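Local atomic coordinates of ficolin-3 (Homo sapiens, PDB entry 2J5Z), a protein that binds sugars such as galactose through its fibrinogen-like domain and probably acts as a soluble lectin of innate immune recognition. Residues R188-E193 against G210-R215; Q21-S26 against C43-E48; R67-Y72 against Y156-D161; C8-R13 against H30-E35. One frame throughout, in Å; residues are numbered along the deposited sequence.

Contact 1 (R188-E193 against G210-R215)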
loop_
_atom_site.group_PDB
_atom_site.type_symbol
_atom_site.label_atom_id
_atom_site.label_comp_id
_atom_site.label_asym_id
_atom_site.label_seq_id
_atom_site.Cartn_x
_atom_site.Cartn_y
_atom_site.Cartn_z
ATOM N N ARG A 188 6.867 23.023 -2.300
ATOM C CA ARG A 188 5.942 22.699 -3.383
ATOM C C ARG A 188 6.496 21.680 -4.375
ATOM O O ARG A 188 7.622 21.794 -4.853
ATOM C CB ARG A 188 5.529 23.980 -4.113
ATOM C CG ARG A 188 4.377 23.793 -5.064
ATOM C CD ARG A 188 3.739 25.147 -5.387
ATOM N NE ARG A 188 2.460 24.981 -6.059
ATOM C CZ ARG A 188 1.760 25.983 -6.570
ATOM N NH1 ARG A 188 2.219 27.225 -6.478
ATOM N NH2 ARG A 188 0.604 25.738 -7.173
ATOM N N TYR A 189 5.697 20.664 -4.693
ATOM C CA TYR A 189 6.168 19.622 -5.584
ATOM C C TYR A 189 6.241 20.085 -7.038
ATOM O O TYR A 189 5.431 20.900 -7.476
ATOM C CB TYR A 189 5.300 18.360 -5.492
ATOM C CG TYR A 189 5.985 17.156 -6.082
ATOM C CD1 TYR A 189 6.845 16.376 -5.314
ATOM C CD2 TYR A 189 5.802 16.811 -7.419
ATOM C CE1 TYR A 189 7.489 15.274 -5.852
ATOM C CE2 TYR A 189 6.444 15.724 -7.969
ATOM C CZ TYR A 189 7.291 14.953 -7.186
ATOM O OH TYR A 189 7.929 13.854 -7.727
ATOM N N ALA A 190 7.220 19.549 -7.755
ATOM C CA ALA A 190 7.387 19.767 -9.188
ATOM C C ALA A 190 7.776 18.465 -9.881
ATOM O O ALA A 190 8.684 17.756 -9.427
ATOM C CB ALA A 190 8.446 20.850 -9.443
ATOM N N VAL A 191 7.105 18.144 -10.989
ATOM C CA VAL A 191 7.387 16.892 -11.698
ATOM C C VAL A 191 8.630 16.948 -12.579
ATOM O O VAL A 191 9.083 15.915 -13.064
ATOM C CB VAL A 191 6.175 16.382 -12.519
ATOM C CG1 VAL A 191 4.954 16.258 -11.621
ATOM C CG2 VAL A 191 5.892 17.304 -13.703
ATOM N N SER A 192 9.179 18.151 -12.764
ATOM C CA SER A 192 10.418 18.353 -13.531
ATOM C C SER A 192 10.997 19.755 -13.298
ATOM O O SER A 192 10.371 20.589 -12.637
ATOM C CB SER A 192 10.163 18.134 -15.029
ATOM O OG SER A 192 9.279 19.122 -15.523
ATOM N N GLU A 193 12.184 20.012 -13.852
ATOM C CA GLU A 193 12.817 21.342 -13.798
ATOM C C GLU A 193 11.974 22.423 -14.482
ATOM O O GLU A 193 11.840 23.538 -13.966
ATOM C CB GLU A 193 14.224 21.300 -14.410
ATOM C CG GLU A 193 15.046 22.588 -14.263
ATOM C CD GLU A 193 15.728 22.725 -12.911
ATOM O OE1 GLU A 193 16.175 21.695 -12.347
ATOM O OE2 GLU A 193 15.833 23.874 -12.419
ATOM N N GLY A 210 15.868 26.428 -5.969
ATOM C CA GLY A 210 15.228 26.548 -7.278
ATOM C C GLY A 210 15.455 25.352 -8.184
ATOM O O GLY A 210 15.005 25.340 -9.331
ATOM N N HIS A 211 16.160 24.347 -7.679
ATOM C CA HIS A 211 16.442 23.141 -8.451
ATOM C C HIS A 211 16.128 21.867 -7.647
ATOM O O HIS A 211 16.999 21.293 -6.979
ATOM C CB HIS A 211 17.881 23.158 -8.962
ATOM C CG HIS A 211 18.260 24.449 -9.625
ATOM N ND1 HIS A 211 17.696 24.871 -10.813
ATOM C CD2 HIS A 211 19.137 25.416 -9.264
ATOM C CE1 HIS A 211 18.213 26.038 -11.156
ATOM N NE2 HIS A 211 19.088 26.393 -10.231
ATOM N N PRO A 212 14.868 21.413 -7.738
ATOM C CA PRO A 212 14.259 20.453 -6.815
ATOM C C PRO A 212 14.501 18.968 -7.082
ATOM O O PRO A 212 15.088 18.580 -8.100
ATOM C CB PRO A 212 12.772 20.756 -6.970
ATOM C CG PRO A 212 12.650 21.080 -8.434
ATOM C CD PRO A 212 13.920 21.835 -8.788
ATOM N N TYR A 213 14.018 18.145 -6.153
ATOM C CA TYR A 213 14.159 16.701 -6.212
ATOM C C TYR A 213 12.816 16.031 -6.515
ATOM O O TYR A 213 11.759 16.577 -6.206
ATOM C CB TYR A 213 14.702 16.184 -4.876
ATOM C CG TYR A 213 16.101 16.688 -4.600
ATOM C CD1 TYR A 213 17.204 15.960 -5.011
ATOM C CD2 TYR A 213 16.310 17.914 -3.965
ATOM C CE1 TYR A 213 18.500 16.421 -4.767
ATOM C CE2 TYR A 213 17.596 18.387 -3.727
ATOM C CZ TYR A 213 18.679 17.638 -4.131
ATOM O OH TYR A 213 19.954 18.102 -3.900
ATOM N N ARG A 214 12.894 14.848 -7.116
ATOM C CA ARG A 214 11.735 14.040 -7.495
ATOM C C ARG A 214 11.180 13.244 -6.311
ATOM O O ARG A 214 9.963 13.101 -6.157
ATOM C CB ARG A 214 12.139 13.085 -8.631
ATOM C CG ARG A 214 11.119 12.009 -8.978
ATOM C CD ARG A 214 11.572 11.187 -10.183
ATOM N NE ARG A 214 11.381 11.904 -11.445
ATOM C CZ ARG A 214 11.925 11.541 -12.604
ATOM N NH1 ARG A 214 12.702 10.467 -12.666
ATOM N NH2 ARG A 214 11.694 12.253 -13.701
ATOM N N ARG A 215 12.085 12.731 -5.483
ATOM C CA ARG A 215 11.720 11.913 -4.323
ATOM C C ARG A 215 12.581 12.278 -3.124
ATOM O O ARG A 215 13.793 12.439 -3.251
ATOM C CB ARG A 215 11.911 10.429 -4.625
ATOM C CG ARG A 215 11.123 9.914 -5.836
ATOM C CD ARG A 215 11.482 8.465 -6.145
ATOM N NE ARG A 215 11.193 7.595 -5.010
ATOM C CZ ARG A 215 10.082 6.875 -4.881
ATOM N NH1 ARG A 215 9.144 6.910 -5.820
ATOM N NH2 ARG A 215 9.911 6.112 -3.810
HETATM O O HOH W 1 9.803 18.499 -7.026
#

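Contact 2 (Q21-S26 against C43-E48)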
loop_
_atom_site.group_PDB
_atom_site.type_symbol
_atom_site.label_atom_id
_atom_site.label_comp_id
_atom_site.label_asym_id
_atom_site.label_seq_id
_atom_site.Cartn_x
_atom_site.Cartn_y
_atom_site.Cartn_z
ATOM N N GLN A 21 13.031 -8.212 16.516
ATOM C CA GLN A 21 12.037 -9.236 16.833
ATOM C C GLN A 21 11.672 -10.118 15.639
ATOM O O GLN A 21 10.951 -11.111 15.795
ATOM C CB GLN A 21 10.776 -8.598 17.407
ATOM C CG GLN A 21 10.888 -8.224 18.867
ATOM C CD GLN A 21 9.712 -7.390 19.346
ATOM O OE1 GLN A 21 8.743 -7.175 18.610
ATOM N NE2 GLN A 21 9.797 -6.905 20.582
ATOM N N GLY A 22 12.144 -9.754 14.449
ATOM C CA GLY A 22 11.914 -10.568 13.252
ATOM C C GLY A 22 11.046 -9.945 12.164
ATOM O O GLY A 22 10.694 -10.619 11.186
ATOM N N ALA A 23 10.691 -8.670 12.322
ATOM C CA ALA A 23 9.889 -7.983 11.312
ATOM C C ALA A 23 10.814 -7.416 10.248
ATOM O O ALA A 23 11.329 -6.306 10.376
ATOM C CB ALA A 23 9.037 -6.878 11.951
ATOM N N THR A 24 11.028 -8.194 9.193
ATOM C CA THR A 24 12.063 -7.881 8.210
ATOM C C THR A 24 11.597 -7.215 6.918
ATOM O O THR A 24 12.433 -6.849 6.076
ATOM C CB THR A 24 12.825 -9.151 7.828
ATOM O OG1 THR A 24 11.873 -10.153 7.469
ATOM C CG2 THR A 24 13.649 -9.650 8.997
ATOM N N LEU A 25 10.289 -7.054 6.739
ATOM C CA LEU A 25 9.776 -6.379 5.543
ATOM C C LEU A 25 9.412 -4.925 5.835
ATOM O O LEU A 25 8.642 -4.650 6.753
ATOM C CB LEU A 25 8.543 -7.114 5.010
ATOM C CG LEU A 25 8.746 -8.221 3.959
ATOM C CD1 LEU A 25 10.120 -8.862 3.990
ATOM C CD2 LEU A 25 7.623 -9.272 3.955
ATOM N N SER A 26 9.941 -3.995 5.051
ATOM C CA SER A 26 9.552 -2.589 5.231
ATOM C C SER A 26 8.052 -2.393 5.066
ATOM O O SER A 26 7.411 -3.060 4.249
ATOM C CB SER A 26 10.299 -1.697 4.236
ATOM O OG SER A 26 11.692 -1.900 4.355
ATOM N N CYS A 43 8.254 1.657 8.727
ATOM C CA CYS A 43 9.602 1.206 9.075
ATOM C C CYS A 43 10.307 0.744 7.814
ATOM O O CYS A 43 9.770 -0.088 7.076
ATOM C CB CYS A 43 9.546 0.032 10.036
ATOM S SG CYS A 43 8.890 0.421 11.675
ATOM N N ASP A 44 11.491 1.291 7.566
ATOM C CA ASP A 44 12.324 0.788 6.469
ATOM C C ASP A 44 13.251 -0.239 7.090
ATOM O O ASP A 44 14.126 0.103 7.883
ATOM C CB ASP A 44 13.106 1.923 5.809
ATOM C CG ASP A 44 14.023 1.437 4.694
ATOM O OD1 ASP A 44 14.466 0.273 4.742
ATOM O OD2 ASP A 44 14.301 2.234 3.769
ATOM N N MET A 45 13.045 -1.502 6.738
ATOM C CA MET A 45 13.779 -2.590 7.365
ATOM C C MET A 45 14.949 -3.064 6.513
ATOM O O MET A 45 15.570 -4.078 6.825
ATOM C CB MET A 45 12.843 -3.767 7.632
ATOM C CG MET A 45 11.665 -3.444 8.569
ATOM S SD MET A 45 12.252 -2.649 10.079
ATOM C CE MET A 45 10.912 -3.079 11.203
ATOM N N ASP A 46 15.267 -2.326 5.451
ATOM C CA ASP A 46 16.252 -2.806 4.475
ATOM C C ASP A 46 17.428 -1.858 4.199
ATOM O O ASP A 46 18.575 -2.304 4.101
ATOM C CB ASP A 46 15.558 -3.202 3.165
ATOM C CG ASP A 46 16.307 -4.293 2.413
ATOM O OD1 ASP A 46 17.500 -4.510 2.720
ATOM O OD2 ASP A 46 15.702 -4.938 1.531
ATOM N N THR A 47 17.160 -0.563 4.065
ATOM C CA THR A 47 18.226 0.385 3.779
ATOM C C THR A 47 19.188 0.570 4.941
ATOM O O THR A 47 18.773 0.821 6.073
ATOM C CB THR A 47 17.693 1.745 3.276
ATOM O OG1 THR A 47 17.400 2.592 4.386
ATOM C CG2 THR A 47 16.459 1.551 2.424
ATOM N N GLU A 48 20.479 0.410 4.654
ATOM C CA GLU A 48 21.532 0.711 5.617
ATOM C C GLU A 48 21.414 -0.135 6.882
ATOM O O GLU A 48 21.701 0.333 7.983
ATOM C CB GLU A 48 21.486 2.196 5.984
ATOM C CG GLU A 48 22.825 2.809 6.321
ATOM C CD GLU A 48 23.475 3.456 5.120
ATOM O OE1 GLU A 48 23.692 2.759 4.102
ATOM O OE2 GLU A 48 23.767 4.673 5.198
HETATM O O HOH W 2 14.326 -5.698 4.319
HETATM O O HOH W 3 15.031 -6.861 6.352
HETATM O O HOH W 4 12.664 -0.944 2.138
#

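Contact 3 (R67-Y72 against Y156-D161). With CA (calcium ion), chain D.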
loop_
_atom_site.group_PDB
_atom_site.type_symbol
_atom_site.label_atom_id
_atom_site.label_comp_id
_atom_site.label_asym_id
_atom_site.label_seq_id
_atom_site.Cartn_x
_atom_site.Cartn_y
_atom_site.Cartn_z
ATOM N N ARG A 67 0.387 23.334 4.377
ATOM C CA ARG A 67 -0.620 23.142 5.405
ATOM C C ARG A 67 -0.329 23.914 6.677
ATOM O O ARG A 67 0.781 24.418 6.886
ATOM C CB ARG A 67 -0.752 21.657 5.748
ATOM C CG ARG A 67 -0.918 20.750 4.554
ATOM C CD ARG A 67 -2.379 20.462 4.253
ATOM N NE ARG A 67 -2.465 19.335 3.331
ATOM C CZ ARG A 67 -3.020 18.160 3.597
ATOM N NH1 ARG A 67 -3.606 17.924 4.771
ATOM N NH2 ARG A 67 -3.016 17.225 2.654
ATOM N N SER A 68 -1.334 23.953 7.541
ATOM C CA SER A 68 -1.358 24.814 8.700
ATOM C C SER A 68 -0.629 24.195 9.873
ATOM O O SER A 68 -0.261 23.015 9.842
ATOM C CB SER A 68 -2.798 25.038 9.118
ATOM O OG SER A 68 -3.348 23.806 9.550
ATOM N N TRP A 69 -0.459 25.004 10.913
ATOM C CA TRP A 69 0.173 24.575 12.151
ATOM C C TRP A 69 -0.449 23.291 12.674
ATOM O O TRP A 69 0.270 22.346 13.037
ATOM C CB TRP A 69 0.061 25.685 13.211
ATOM C CG TRP A 69 0.758 25.342 14.462
ATOM C CD1 TRP A 69 0.207 24.848 15.602
ATOM C CD2 TRP A 69 2.161 25.442 14.698
ATOM N NE1 TRP A 69 1.189 24.626 16.540
ATOM C CE2 TRP A 69 2.398 24.986 16.007
ATOM C CE3 TRP A 69 3.244 25.862 13.923
ATOM C CZ2 TRP A 69 3.678 24.949 16.563
ATOM C CZ3 TRP A 69 4.511 25.829 14.481
ATOM C CH2 TRP A 69 4.717 25.376 15.778
ATOM N N SER A 70 -1.786 23.253 12.708
ATOM C CA SER A 70 -2.498 22.118 13.309
ATOM C C SER A 70 -2.302 20.850 12.506
ATOM O O SER A 70 -2.182 19.755 13.070
ATOM C CB SER A 70 -3.992 22.421 13.474
ATOM O OG SER A 70 -4.592 22.700 12.217
ATOM N N SER A 71 -2.276 21.003 11.187
ATOM C CA SER A 71 -1.998 19.905 10.267
ATOM C C SER A 71 -0.581 19.364 10.459
ATOM O O SER A 71 -0.379 18.157 10.555
ATOM C CB SER A 71 -2.184 20.370 8.824
ATOM O OG SER A 71 -3.561 20.528 8.519
ATOM N N TYR A 72 0.401 20.257 10.530
ATOM C CA TYR A 72 1.762 19.810 10.784
ATOM C C TYR A 72 1.900 19.203 12.167
ATOM O O TYR A 72 2.700 18.289 12.370
ATOM C CB TYR A 72 2.788 20.930 10.534
ATOM C CG TYR A 72 3.207 20.910 9.101
ATOM C CD1 TYR A 72 4.153 19.988 8.652
ATOM C CD2 TYR A 72 2.576 21.723 8.159
ATOM C CE1 TYR A 72 4.511 19.924 7.327
ATOM C CE2 TYR A 72 2.925 21.668 6.813
ATOM C CZ TYR A 72 3.892 20.743 6.408
ATOM O OH TYR A 72 4.287 20.643 5.093
ATOM N N TYR A 156 2.191 28.773 7.495
ATOM C CA TYR A 156 1.619 30.014 6.992
ATOM C C TYR A 156 0.774 30.755 8.038
ATOM O O TYR A 156 0.642 31.982 7.981
ATOM C CB TYR A 156 0.855 29.780 5.677
ATOM C CG TYR A 156 -0.377 28.913 5.804
ATOM C CD1 TYR A 156 -1.507 29.374 6.459
ATOM C CD2 TYR A 156 -0.413 27.641 5.246
ATOM C CE1 TYR A 156 -2.634 28.587 6.574
ATOM C CE2 TYR A 156 -1.539 26.847 5.354
ATOM C CZ TYR A 156 -2.642 27.324 6.018
ATOM O OH TYR A 156 -3.768 26.542 6.130
ATOM N N ASP A 157 0.239 30.028 9.016
ATOM C CA ASP A 157 -0.573 30.637 10.062
ATOM C C ASP A 157 0.135 30.670 11.413
ATOM O O ASP A 157 -0.492 30.874 12.454
ATOM C CB ASP A 157 -1.915 29.906 10.190
ATOM C CG ASP A 157 -1.756 28.459 10.624
ATOM O OD1 ASP A 157 -0.750 27.827 10.230
ATOM O OD2 ASP A 157 -2.637 27.963 11.364
ATOM N N ALA A 158 1.448 30.458 11.399
ATOM C CA ALA A 158 2.227 30.537 12.628
ATOM C C ALA A 158 3.656 30.966 12.318
ATOM O O ALA A 158 4.551 30.126 12.174
ATOM C CB ALA A 158 2.192 29.211 13.373
ATOM N N ASP A 159 3.855 32.284 12.209
ATOM C CA ASP A 159 5.153 32.849 11.826
ATOM C C ASP A 159 6.089 32.973 13.024
ATOM O O ASP A 159 5.860 33.778 13.929
ATOM C CB ASP A 159 4.963 34.209 11.139
ATOM C CG ASP A 159 6.267 34.792 10.578
ATOM O OD1 ASP A 159 7.369 34.271 10.872
ATOM O OD2 ASP A 159 6.192 35.802 9.834
ATOM N N HIS A 160 7.146 32.164 13.025
ATOM C CA HIS A 160 8.104 32.157 14.125
ATOM C C HIS A 160 9.522 32.377 13.624
ATOM O O HIS A 160 10.473 32.225 14.384
ATOM C CB HIS A 160 8.057 30.819 14.874
ATOM C CG HIS A 160 6.697 30.450 15.382
ATOM N ND1 HIS A 160 6.014 31.214 16.306
ATOM C CD2 HIS A 160 5.897 29.392 15.104
ATOM C CE1 HIS A 160 4.852 30.645 16.572
ATOM N NE2 HIS A 160 4.757 29.537 15.858
ATOM N N ASP A 161 9.667 32.711 12.348
ATOM C CA ASP A 161 10.988 32.722 11.720
ATOM C C ASP A 161 11.761 34.006 12.046
ATOM O O ASP A 161 11.339 34.783 12.892
ATOM C CB ASP A 161 10.892 32.470 10.212
ATOM C CG ASP A 161 10.090 33.534 9.484
ATOM O OD1 ASP A 161 10.183 34.724 9.865
ATOM O OD2 ASP A 161 9.368 33.177 8.528
HETATM CA CA CA D . 8.583 36.408 10.217
HETATM O O HOH W 5 2.679 26.244 6.051
HETATM O O HOH W 6 -3.484 25.596 12.432
HETATM O O HOH W 7 9.266 36.560 12.468
HETATM O O HOH W 8 7.452 38.466 10.785
#

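Contact 4 (C8-R13 against H30-E35)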
loop_
_atom_site.group_PDB
_atom_site.type_symbol
_atom_site.label_atom_id
_atom_site.label_comp_id
_atom_site.label_asym_id
_atom_site.label_seq_id
_atom_site.Cartn_x
_atom_site.Cartn_y
_atom_site.Cartn_z
ATOM N N CYS A 8 -2.998 0.974 24.528
ATOM C CA CYS A 8 -1.646 0.627 24.002
ATOM C C CYS A 8 -0.929 -0.350 24.915
ATOM O O CYS A 8 -0.221 0.057 25.838
ATOM C CB CYS A 8 -0.795 1.879 23.876
ATOM S SG CYS A 8 0.497 1.750 22.666
ATOM N N GLN A 9 -1.346 -1.667 24.422
ATOM C CA GLN A 9 -1.089 -2.868 25.208
ATOM C C GLN A 9 0.338 -3.368 25.009
ATOM O O GLN A 9 0.554 -4.509 24.600
ATOM C CB GLN A 9 -1.357 -2.607 26.692
ATOM C CG GLN A 9 -2.623 -1.808 26.964
ATOM C CD GLN A 9 -3.831 -2.692 27.200
ATOM O OE1 GLN A 9 -3.829 -3.867 26.831
ATOM N NE2 GLN A 9 -4.867 -2.132 27.815
ATOM N N GLU A 10 1.309 -2.509 25.300
ATOM C CA GLU A 10 2.715 -2.895 25.236
ATOM C C GLU A 10 3.410 -2.304 24.012
ATOM O O GLU A 10 3.978 -1.214 24.068
ATOM C CB GLU A 10 3.448 -2.486 26.515
ATOM C CG GLU A 10 2.988 -1.162 27.098
ATOM C CD GLU A 10 4.073 -0.104 27.060
ATOM O OE1 GLU A 10 5.260 -0.473 26.936
ATOM O OE2 GLU A 10 3.740 1.096 27.153
ATOM N N GLY A 11 3.356 -3.041 22.907
ATOM C CA GLY A 11 4.074 -2.686 21.685
ATOM C C GLY A 11 5.549 -2.339 21.757
ATOM O O GLY A 11 6.104 -2.139 22.840
ATOM N N PRO A 12 6.192 -2.261 20.579
ATOM C CA PRO A 12 7.591 -1.897 20.383
ATOM C C PRO A 12 7.795 -0.391 20.430
ATOM O O PRO A 12 6.889 0.370 20.101
ATOM C CB PRO A 12 7.886 -2.407 18.969
ATOM C CG PRO A 12 6.565 -2.308 18.268
ATOM C CD PRO A 12 5.509 -2.561 19.305
ATOM N N ARG A 13 9.000 0.031 20.796
ATOM C CA ARG A 13 9.293 1.448 20.993
ATOM C C ARG A 13 9.918 2.135 19.771
ATOM O O ARG A 13 9.998 3.365 19.714
ATOM C CB ARG A 13 10.179 1.625 22.228
ATOM C CG ARG A 13 9.585 0.988 23.478
ATOM C CD ARG A 13 10.599 0.872 24.605
ATOM N NE ARG A 13 11.689 -0.047 24.285
ATOM C CZ ARG A 13 12.465 -0.629 25.195
ATOM N NH1 ARG A 13 12.264 -0.397 26.486
ATOM N NH2 ARG A 13 13.434 -1.452 24.817
ATOM N N HIS A 30 2.684 -0.676 13.933
ATOM C CA HIS A 30 2.309 0.160 15.078
ATOM C C HIS A 30 3.403 0.206 16.139
ATOM O O HIS A 30 3.972 -0.831 16.503
ATOM C CB HIS A 30 0.991 -0.320 15.660
ATOM C CG HIS A 30 -0.187 0.027 14.810
ATOM N ND1 HIS A 30 -1.085 1.014 15.153
ATOM C CD2 HIS A 30 -0.593 -0.453 13.612
ATOM C CE1 HIS A 30 -2.007 1.110 14.213
ATOM N NE2 HIS A 30 -1.730 0.233 13.265
ATOM N N LEU A 31 3.727 1.411 16.600
ATOM C CA LEU A 31 4.622 1.575 17.737
ATOM C C LEU A 31 3.750 1.937 18.926
ATOM O O LEU A 31 2.672 2.490 18.752
ATOM C CB LEU A 31 5.615 2.718 17.523
ATOM C CG LEU A 31 6.538 2.753 16.311
ATOM C CD1 LEU A 31 7.573 3.859 16.470
ATOM C CD2 LEU A 31 7.215 1.403 16.123
ATOM N N CYS A 32 4.209 1.606 20.123
ATOM C CA CYS A 32 3.527 2.051 21.333
ATOM C C CYS A 32 4.348 3.205 21.887
ATOM O O CYS A 32 5.481 3.019 22.329
ATOM C CB CYS A 32 3.394 0.915 22.355
ATOM S SG CYS A 32 2.170 1.241 23.689
ATOM N N LEU A 33 3.784 4.406 21.807
ATOM C CA LEU A 33 4.445 5.610 22.295
ATOM C C LEU A 33 4.563 5.617 23.815
ATOM O O LEU A 33 3.778 4.965 24.507
ATOM C CB LEU A 33 3.674 6.849 21.845
ATOM C CG LEU A 33 3.579 7.077 20.332
ATOM C CD1 LEU A 33 2.656 8.233 20.052
ATOM C CD2 LEU A 33 4.956 7.354 19.775
ATOM N N PRO A 34 5.548 6.354 24.338
ATOM C CA PRO A 34 5.780 6.417 25.784
ATOM C C PRO A 34 4.501 6.716 26.571
ATOM O O PRO A 34 4.320 6.188 27.672
ATOM C CB PRO A 34 6.777 7.567 25.922
ATOM C CG PRO A 34 7.533 7.550 24.627
ATOM C CD PRO A 34 6.530 7.154 23.582
ATOM N N GLU A 35 3.610 7.530 26.010
ATOM C CA GLU A 35 2.365 7.884 26.715
ATOM C C GLU A 35 1.289 6.797 26.627
ATOM O O GLU A 35 0.193 6.957 27.165
ATOM C CB GLU A 35 1.805 9.238 26.235
ATOM C CG GLU A 35 1.011 9.177 24.928
ATOM C CD GLU A 35 0.461 10.528 24.510
ATOM O OE1 GLU A 35 0.825 11.555 25.138
ATOM O OE2 GLU A 35 -0.335 10.567 23.542
#

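Contact 1 (R188-E193 against G210-R215)
Tyr189 holds its ring anti to the backbone N (chi1 -163°), which carries the phenol across to the other loop. Its OH donates to Arg214 O over 2.7 Å, meeting a lone pair in the carbonyl plane, and this oxygen lies at the edge of the ring. A water sits over the centre of one ring face; it accepts from Ala190 N at 2.9 Å and donates to Tyr213 O, so the two backbones are also bridged through solvent. Ala190 is buried and its CB rests 4.3 Å from CG of Pro212, the apolar touch of the contact. At Glu193 the chain bends at chi2 (82°) and swings the carboxylate to His211. There OE2 uses its syn lone pair to accept from His211 ND1, 2.7 Å away, along a nearly straight bond (166°) in the imidazole plane. OE1 forms a salt bridge with Arg207, whose NH2 is also hydrogen-bonded to Pro212 O, so one guanidinium links Glu193 to the 210-215 backbone. At the end of 210-215, Arg214 and Arg215 both face Glu106 in a classic beta bulge. The arrangement joins two loops ahead of strand 215-220 in the fibrinogen-like domain, next to the galactose pocket, to which Val209, the neighbour of Gly210, contributes.

Contact 2 (Q21-S26 against C43-E48)
Ser26 turns OG beside its own backbone N (chi1 -55°), while Met45 sets CG likewise and then bends at chi2 (-51°). The first torsion presents the hydroxyl to segment 43-48, where OG accepts from Met45 N over 2.8 Å at 158°. The second folds the thioether back along the backbone of 23-25: CG and CE both lie 3.4 Å from Ala23 O, a buried carbonyl oxygen with no polar partner in the model. Leu18 and Leu19 of helix 15-20 pack on the same methionine. Ser26 also brings CA to 3.1 Å from Cys43 O in a CA-H...O contact, where strand 25-26 passes the end of strand 38-44. Leu25 and Ser26 pair in a parallel ladder with a strand of the second subunit, so the contact sits on the subunit interface of the trimer and its sheet runs on across it. Just past the strand end, Asp44 OD1 accepts from Asp46 N nearly along the C-O axis, at 2.8 Å, an Asx turn, and also from Thr47 N, 2.9 Å away and above the carboxylate plane, which makes the whole an Asx motif. Asp44 OD2 is bound to Arg217 in a salt bridge. A water lies 2.6 Å from Ser26 OG, and two others lie between Thr24 O and Met45 O. Asp46 reaches Arg67 of the second subunit in a salt bridge.

Contact 3 (R67-Y72 against Y156-D161)
Asp157 OD1 is gripped by two hydrogen bonds, one from Trp69 N and one from the hydroxyl of Thr155. The first is 2.9 Å long and meets the syn lone pair of OD1 at 156°. On the same carboxylate, OD2 accepts from a water at 2.7 Å, and this water in turn accepts from Ser70 N. The acid thus takes one amide at the start of helix 69-74 directly and a second through a water, and its negative charge is probably favoured by the helix end. Ser68 holds the N-cap position and its OG takes a weak bond from Ser71 N. Behind it, Tyr156 lies obliquely against the backbone of the other segment, with CE2 3.4 Å from Arg67 C. The guanidinium of Arg67 leads elsewhere, to a salt bridge with Asp46 of the third subunit. Trp69 extends its indole anti to the backbone N (chi1 -176°), with CE3 3.6 Å from CB of Ala158. His160 then turns an edge to the indole face: an offset edge-to-face pair with ring planes 74° apart. His128 stacks on His160, and Glu125 accepts from Trp69 NE1. Between and beyond these residues the loop binds calcium. Asp159 chelates it with both oxygens, each at 2.5 Å, and its OD1 also accepts from Asp161 N in an Asx turn. Asp161 OD1, at 2.4 Å from the ion, two waters and the carbonyls of Ser163 and Ser165 bring the coordination to seven, the calcium site characteristic of fibrinogen-like domains.

Contact 4 (C8-R13 against H30-E35)
Cys8 and Cys32 point at each other, each with SG anti to its own backbone N (chi1 -155° and -164°), and close a disulfide with SG atoms 2.0 Å apart. Its torsion is 173°, almost flat and far from the usual right angle, which suggests strain or an imprecisely placed end of the chain, since Cys8 is the first residue modelled. Between this bond and Pro12 the chain arches over Cys32. An inverse gamma turn centred on Gln9 starts the arch, Glu10 lays its carboxylate alongside the disulfide with OE2 3.8 Å from Cys32 SG, and Gly11 passes at positive phi with CA 3.7 Å from Cys32 CB. The arch pins the N-terminal segment of the fibrinogen-like domain to strand 28-32, an end strand of the antiparallel sheet. There Pro12 O accepts from Cys32 N, 3.0 Å away and nearly straight. The proline ring stands beside the strand, its CG 3.5 Å from His30 O and 4.3 Å from CD2 of Leu31. Leu31 sets CG beside the backbone N and packs against Leu18 of helix 15-20 and Leu93 of helix 87-94. Arg13 points away from the strand and forms a salt bridge with Glu17.

How the contacts relate
From the N terminus, contact 4 opens first: 8-13 meets 30-35, closing a loop that holds helix 15-20 and strand 25-26. Contact 2 opens inside that loop and closes beyond it, at 43-48, so the two cross; their centres are about 18 Å apart, and they bind the helix and the chain start to neighbouring strands 28-32 and 38-44. Contact 3 follows in series, with 83 residues between its segments, joining the start of helix 69-74 to the calcium loop. Contact 1 closes last, a short loop leading into strand 215-220, with its centre about 22 Å from that of contact 3. Contacts 1 and 4 lie on opposite sides of the chain's centre.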